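Local coordinates for geranyltranstransferase (Stenotrophomonas maltophilia, PDB 7LBJ), which makes octaprenyl diphosphate, a long isoprenoid chain, as a magnesium-dependent trans-prenyltransferase that adds isopentenyl units to an allylic diphosphate, at the interface of chains A and B. Numbering follows the deposited sequence. Chains: chain A/B, Geranyltranstransferase.

The three contacts sample three patches of one two-fold symmetric interface. The C-alpha centres of contacts 1 and 2 lie about 14 Å apart, those of contacts 2 and 3 about 20 Å, and those of contacts 1 and 3 about 33 Å. Helix 115-134 links the first two: its opening turn in chain B supplies contact 1, and its middle, from both chains, supplies contact 2. Helix 140-154, next in sequence, forms contact 3. Apolar packing at contacts 1 and 3 thus flanks a hydrated, hydrogen-bonded centre, an arrangement consistent with the dimer usual in this family.

Contact 1: the interface of chains A and B. Residues chain A 96-97, 164, 167; chain B 116, 119-120.
An apolar interface of one helix against a loop and a helix joins A:Ala96, A:Met97 and helix 159-168 of chain A to the first turns of helix 115-134 of chain B, and it secures one end of the likely dimer. In this trans-prenyltransferase family the chain A loop matters for catalysis: A:Ala96 and A:Met97 lie within the DDLPAMD stretch, the first aspartate-rich motif, whose acidic residues bind substrate diphosphate through magnesium. B:Ala116 is the hub, with 57 Å² of its surface hidden by chain A. Its CB stands 3.5 Å from the backbone oxygen O of A:Ala96, and 3.6 Å from the CD1 methyl of A:Ile167. The thioether sulfur of A:Met97 also passes the alanine methyl, with SD 3.8 Å from B:Ala116 CB. The methionine chain leaves with CG anti to the carbonyl carbon (chi1 -56°), then bends at chi2 (-91°) and again at chi3, a fold that turns its terminal methyl toward B:Leu120. There the two side chains cross obliquely, CE of A:Met97 reaching CD2 of B:Leu120 at 3.7 Å. The other leucine branch does different work: CD1 of B:Leu120 meets A:Ile167 CD1 tip to tip at 3.7 Å, and packs against the backbone of A:Ala164, 3.7 Å from its CA. B:Leu120 is therefore forked between loop and helix of the partner. On the neighbouring face of helix 115-134, B:Ile119 makes a looser contact, its CD1 4.3 Å from CB of A:Ala96.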
loop_
_atom_site.group_PDB
_atom_site.type_symbol
_atom_site.label_atom_id
_atom_site.label_comp_id
_atom_site.label_asym_id
_atom_site.label_seq_id
_atom_site.Cartn_x
_atom_site.Cartn_y
_atom_site.Cartn_z
ATOM N N ALA A 96 18.192 0.135 8.318
ATOM C CA ALA A 96 18.697 0.052 6.950
ATOM C C ALA A 96 18.435 1.327 6.161
ATOM O O ALA A 96 19.033 1.515 5.098
ATOM C CB ALA A 96 18.076 -1.146 6.215
ATOM N N MET A 97 17.564 2.198 6.662
ATOM C CA MET A 97 17.210 3.448 6.007
ATOM C C MET A 97 17.893 4.606 6.726
ATOM O O MET A 97 19.119 4.721 6.666
ATOM C CB MET A 97 15.689 3.617 5.985
ATOM C CG MET A 97 14.967 2.452 5.317
ATOM S SD MET A 97 14.743 2.737 3.542
ATOM C CE MET A 97 13.323 3.821 3.550
ATOM N N ALA A 164 13.724 6.716 -2.586
ATOM C CA ALA A 164 14.794 5.991 -3.262
ATOM C C ALA A 164 15.866 6.937 -3.792
ATOM O O ALA A 164 17.061 6.637 -3.710
ATOM C CB ALA A 164 14.217 5.152 -4.405
ATOM N N ILE A 167 18.029 7.776 -0.857
ATOM C CA ILE A 167 18.926 6.690 -0.481
ATOM C C ILE A 167 20.059 6.553 -1.487
ATOM O O ILE A 167 21.219 6.374 -1.104
ATOM C CB ILE A 167 18.137 5.384 -0.336
ATOM C CG1 ILE A 167 17.319 5.435 0.948
ATOM C CG2 ILE A 167 19.071 4.173 -0.367
ATOM C CD1 ILE A 167 16.583 4.202 1.151
ATOM N N ALA B 116 17.600 -1.563 2.044
ATOM C CA ALA B 116 16.788 -0.355 1.878
ATOM C C ALA B 116 16.029 -0.394 0.556
ATOM O O ALA B 116 14.826 -0.102 0.507
ATOM C CB ALA B 116 17.668 0.891 1.956
ATOM N N ILE B 119 13.148 -2.855 0.899
ATOM C CA ILE B 119 12.036 -2.284 1.669
ATOM C C ILE B 119 11.190 -1.390 0.775
ATOM O O ILE B 119 9.961 -1.544 0.693
ATOM C CB ILE B 119 12.546 -1.512 2.901
ATOM C CG1 ILE B 119 13.076 -2.471 3.971
ATOM C CG2 ILE B 119 11.397 -0.692 3.529
ATOM C CD1 ILE B 119 14.085 -1.810 4.905
ATOM N N LEU B 120 11.849 -0.469 0.058
ATOM C CA LEU B 120 11.147 0.480 -0.796
ATOM C C LEU B 120 10.498 -0.201 -1.988
ATOM O O LEU B 120 9.407 0.201 -2.404
ATOM C CB LEU B 120 12.107 1.575 -1.280
ATOM C CG LEU B 120 12.541 2.547 -0.179
ATOM C CD1 LEU B 120 13.507 3.563 -0.737
ATOM C CD2 LEU B 120 11.352 3.265 0.466
#

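Contact 2: the interface of chains A and B. Residues chain A 87, 123, 126-127; chain B 87, 123, 126-127.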
loop_
_atom_site.group_PDB
_atom_site.type_symbol
_atom_site.label_atom_id
_atom_site.label_comp_id
_atom_site.label_asym_id
_atom_site.label_seq_id
_atom_site.Cartn_x
_atom_site.Cartn_y
_atom_site.Cartn_z
ATOM N N TYR A 87 3.185 5.766 7.642
ATOM C CA TYR A 87 3.863 4.530 7.279
ATOM C C TYR A 87 5.246 4.840 6.719
ATOM O O TYR A 87 6.214 4.129 7.004
ATOM C CB TYR A 87 3.005 3.696 6.286
ATOM C CG TYR A 87 3.565 3.572 4.865
ATOM C CD1 TYR A 87 4.734 2.852 4.600
ATOM C CD2 TYR A 87 2.913 4.154 3.783
ATOM C CE1 TYR A 87 5.269 2.769 3.304
ATOM C CE2 TYR A 87 3.437 4.054 2.480
ATOM C CZ TYR A 87 4.603 3.365 2.260
ATOM O OH TYR A 87 5.115 3.281 0.991
ATOM N N ASP A 123 3.625 -1.522 6.511
ATOM C CA ASP A 123 2.881 -2.165 5.421
ATOM C C ASP A 123 1.377 -2.063 5.645
ATOM O O ASP A 123 0.620 -1.706 4.730
ATOM C CB ASP A 123 3.301 -3.627 5.297
ATOM C CG ASP A 123 4.710 -3.784 4.757
ATOM O OD1 ASP A 123 5.229 -2.801 4.182
ATOM O OD2 ASP A 123 5.274 -4.903 4.888
ATOM N N GLN A 126 -0.163 1.437 5.212
ATOM C CA GLN A 126 -0.361 1.763 3.801
ATOM C C GLN A 126 -1.660 1.151 3.290
ATOM O O GLN A 126 -2.459 1.830 2.633
ATOM C CB GLN A 126 0.814 1.296 2.926
ATOM C CG GLN A 126 0.493 1.614 1.453
ATOM C CD GLN A 126 1.569 1.227 0.419
ATOM O OE1 GLN A 126 1.302 1.285 -0.777
ATOM N NE2 GLN A 126 2.760 0.837 0.866
ATOM N N THR A 127 -1.902 -0.128 3.608
ATOM C CA THR A 127 -3.115 -0.762 3.109
ATOM C C THR A 127 -4.350 -0.076 3.672
ATOM O O THR A 127 -5.337 0.127 2.955
ATOM C CB THR A 127 -3.136 -2.250 3.453
ATOM O OG1 THR A 127 -1.854 -2.838 3.155
ATOM C CG2 THR A 127 -4.249 -2.964 2.654
ATOM N N TYR B 87 5.124 -8.199 -3.228
ATOM C CA TYR B 87 5.680 -7.309 -2.205
ATOM C C TYR B 87 5.795 -8.035 -0.873
ATOM O O TYR B 87 6.776 -7.851 -0.140
ATOM C CB TYR B 87 4.851 -6.014 -2.074
ATOM C CG TYR B 87 4.089 -5.838 -0.762
ATOM C CD1 TYR B 87 4.751 -5.534 0.443
ATOM C CD2 TYR B 87 2.704 -5.927 -0.732
ATOM C CE1 TYR B 87 4.048 -5.391 1.634
ATOM C CE2 TYR B 87 1.987 -5.755 0.460
ATOM C CZ TYR B 87 2.664 -5.503 1.636
ATOM O OH TYR B 87 1.942 -5.350 2.796
ATOM N N ASP B 123 7.328 -1.597 -0.786
ATOM C CA ASP B 123 6.369 -0.514 -0.558
ATOM C C ASP B 123 5.771 -0.042 -1.870
ATOM O O ASP B 123 4.554 0.170 -1.975
ATOM C CB ASP B 123 7.054 0.659 0.150
ATOM C CG ASP B 123 7.415 0.360 1.605
ATOM O OD1 ASP B 123 6.875 -0.619 2.166
ATOM O OD2 ASP B 123 8.222 1.136 2.204
ATOM N N GLN B 126 3.292 -2.548 -3.495
ATOM C CA GLN B 126 1.969 -2.453 -2.879
ATOM C C GLN B 126 1.190 -1.280 -3.460
ATOM O O GLN B 126 0.025 -1.424 -3.838
ATOM C CB GLN B 126 2.042 -2.320 -1.347
ATOM C CG GLN B 126 0.576 -2.251 -0.800
ATOM C CD GLN B 126 0.368 -2.098 0.728
ATOM O OE1 GLN B 126 -0.782 -1.984 1.170
ATOM N NE2 GLN B 126 1.430 -2.129 1.518
ATOM N N THR B 127 1.816 -0.097 -3.538
ATOM C CA THR B 127 1.106 1.043 -4.097
ATOM C C THR B 127 0.684 0.782 -5.543
ATOM O O THR B 127 -0.420 1.156 -5.951
ATOM C CB THR B 127 1.977 2.292 -4.041
ATOM O OG1 THR B 127 2.384 2.509 -2.676
ATOM C CG2 THR B 127 1.164 3.491 -4.484
HETATM O O HOH W 1 4.109 -2.078 1.501
HETATM O O HOH W 2 3.704 4.099 -0.871
HETATM O O HOH W 3 -0.715 -5.181 2.608
#
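Helix 115-134 of each chain meets its counterpart in the other chain, flanked by the tyrosine of helix 75-92 in chain A and 75-93 in chain B. The side chains of A:Gln126 and B:Gln126 arrive from opposite directions and stack their amides, planes 14° apart, with CD to CD at 3.5 Å. In each, CG lies anti to the backbone N (chi1 177° in A:Gln126) and the chain stays extended, which carries the amide across to the partner helix. There OE1 of A:Gln126 accepts a hydrogen bond from the hydroxyl OG1 of B:Thr127 at 2.5 Å, the donor lying 38° out of the carbonyl plane. The twin bond, from A:Thr127, is modelled very short. Each threonine hydroxyl also bonds to its own chain's Asp123 backbone O, 3.1 Å from A:Thr127 OG1; as one hydroxyl has one hydrogen, the two acceptors would have to share it or alternate. The NE2 links to the partner's Asp123 O are weak. Beside the amides, water 1 is held by NE2 of B:Gln126 at 2.7 Å and by OD1 of both aspartates. A:Asp123 OD1 and B:Asp123 OD1 lie only 3.4 Å apart, which might raise the pKa of one carboxylate. OD2 of B:Asp123 sits at the ring edge of A:Tyr87, in plane, 3.5 Å from CE1, while water 2 joins A:Tyr87 OH to B:Thr127 OG1. This polar core probably sets the register of the two helices and so helps define the dimer.

Contact 3: the interface of chains A and B. Residues chain A 140-141, 143-144; chain B 140-141, 144.
The first turns of the two 140-154 helices cross at about 85°, measured between lines from the C-alpha of residue 140 to that of residue 144, and A:Ala140 CA lies 5.6 Å from B:Ala140 CA. The small alanine side chains are compatible with this close approach. CB of A:Ala140 meets the methyl CG2 of B:Thr141 at 3.8 Å, and the exchanged pair, B:Ala140 CB and A:Thr141 CG2, is at 4.0 Å. Both threonines place OG1 between the backbone N and the carbonyl carbon (chi1 55°), which leaves CG2 to present the apolar surface. The two valines come together by like branches: CG2 of A:Val144 and CG2 of B:Val144 are 3.6 Å apart, the side chains slanting past one another near the two-fold axis. Each CG2 also lies 3.8 Å from the backbone O of the partner's Ala140, so each valine methyl also packs on the first turn of the partner helix. Packing at this extremity probably steadies the dimer. A:Arg143 closes one flank, crossing B:Val144 at about a right angle, its chain bent at chi3 (-97°) to bring the guanidinium over the valine. Methyl CG1 of B:Val144 rests above the guanidinium face at its outer end, 3.3 Å from NH1 of A:Arg143.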
loop_
_atom_site.group_PDB
_atom_site.type_symbol
_atom_site.label_atom_id
_atom_site.label_comp_id
_atom_site.label_asym_id
_atom_site.label_seq_id
_atom_site.Cartn_x
_atom_site.Cartn_y
_atom_site.Cartn_z
ATOM N N ALA A 140 -18.811 6.366 -6.073
ATOM C CA ALA A 140 -17.686 5.539 -6.495
ATOM C C ALA A 140 -16.713 6.322 -7.374
ATOM O O ALA A 140 -15.493 6.145 -7.260
ATOM C CB ALA A 140 -18.193 4.292 -7.228
ATOM N N THR A 141 -17.223 7.200 -8.255
ATOM C CA THR A 141 -16.324 7.965 -9.127
ATOM C C THR A 141 -15.397 8.858 -8.315
ATOM O O THR A 141 -14.222 9.035 -8.665
ATOM C CB THR A 141 -17.112 8.823 -10.124
ATOM O OG1 THR A 141 -18.035 9.671 -9.419
ATOM C CG2 THR A 141 -17.860 7.960 -11.133
ATOM N N ARG A 143 -14.461 8.241 -5.077
ATOM C CA ARG A 143 -13.485 7.399 -4.388
ATOM C C ARG A 143 -12.382 6.970 -5.337
ATOM O O ARG A 143 -11.207 6.959 -4.963
ATOM C CB ARG A 143 -14.154 6.159 -3.787
ATOM C CG ARG A 143 -15.033 6.441 -2.563
ATOM C CD ARG A 143 -15.679 5.127 -2.101
ATOM N NE ARG A 143 -17.036 4.973 -2.618
ATOM C CZ ARG A 143 -17.798 3.902 -2.418
ATOM N NH1 ARG A 143 -17.323 2.811 -1.835
ATOM N NH2 ARG A 143 -19.073 3.933 -2.798
ATOM N N VAL A 144 -12.746 6.609 -6.575
ATOM C CA VAL A 144 -11.739 6.200 -7.556
ATOM C C VAL A 144 -10.779 7.344 -7.853
ATOM O O VAL A 144 -9.561 7.142 -7.931
ATOM C CB VAL A 144 -12.418 5.682 -8.840
ATOM C CG1 VAL A 144 -11.470 5.751 -10.028
ATOM C CG2 VAL A 144 -12.913 4.264 -8.623
ATOM N N ALA B 140 -16.401 2.479 -12.417
ATOM C CA ALA B 140 -15.880 2.890 -11.111
ATOM C C ALA B 140 -16.462 2.044 -9.977
ATOM O O ALA B 140 -15.762 1.743 -9.001
ATOM C CB ALA B 140 -16.174 4.370 -10.860
ATOM N N THR B 141 -17.744 1.663 -10.067
ATOM C CA THR B 141 -18.310 0.835 -8.996
ATOM C C THR B 141 -17.588 -0.503 -8.907
ATOM O O THR B 141 -17.369 -1.027 -7.807
ATOM C CB THR B 141 -19.813 0.605 -9.187
ATOM O OG1 THR B 141 -20.056 0.040 -10.485
ATOM C CG2 THR B 141 -20.603 1.901 -9.012
ATOM N N VAL B 144 -14.064 0.085 -7.400
ATOM C CA VAL B 144 -14.151 0.268 -5.949
ATOM C C VAL B 144 -14.378 -1.065 -5.238
ATOM O O VAL B 144 -13.776 -1.335 -4.193
ATOM C CB VAL B 144 -15.249 1.292 -5.621
ATOM C CG1 VAL B 144 -15.695 1.175 -4.175
ATOM C CG2 VAL B 144 -14.715 2.675 -5.906
#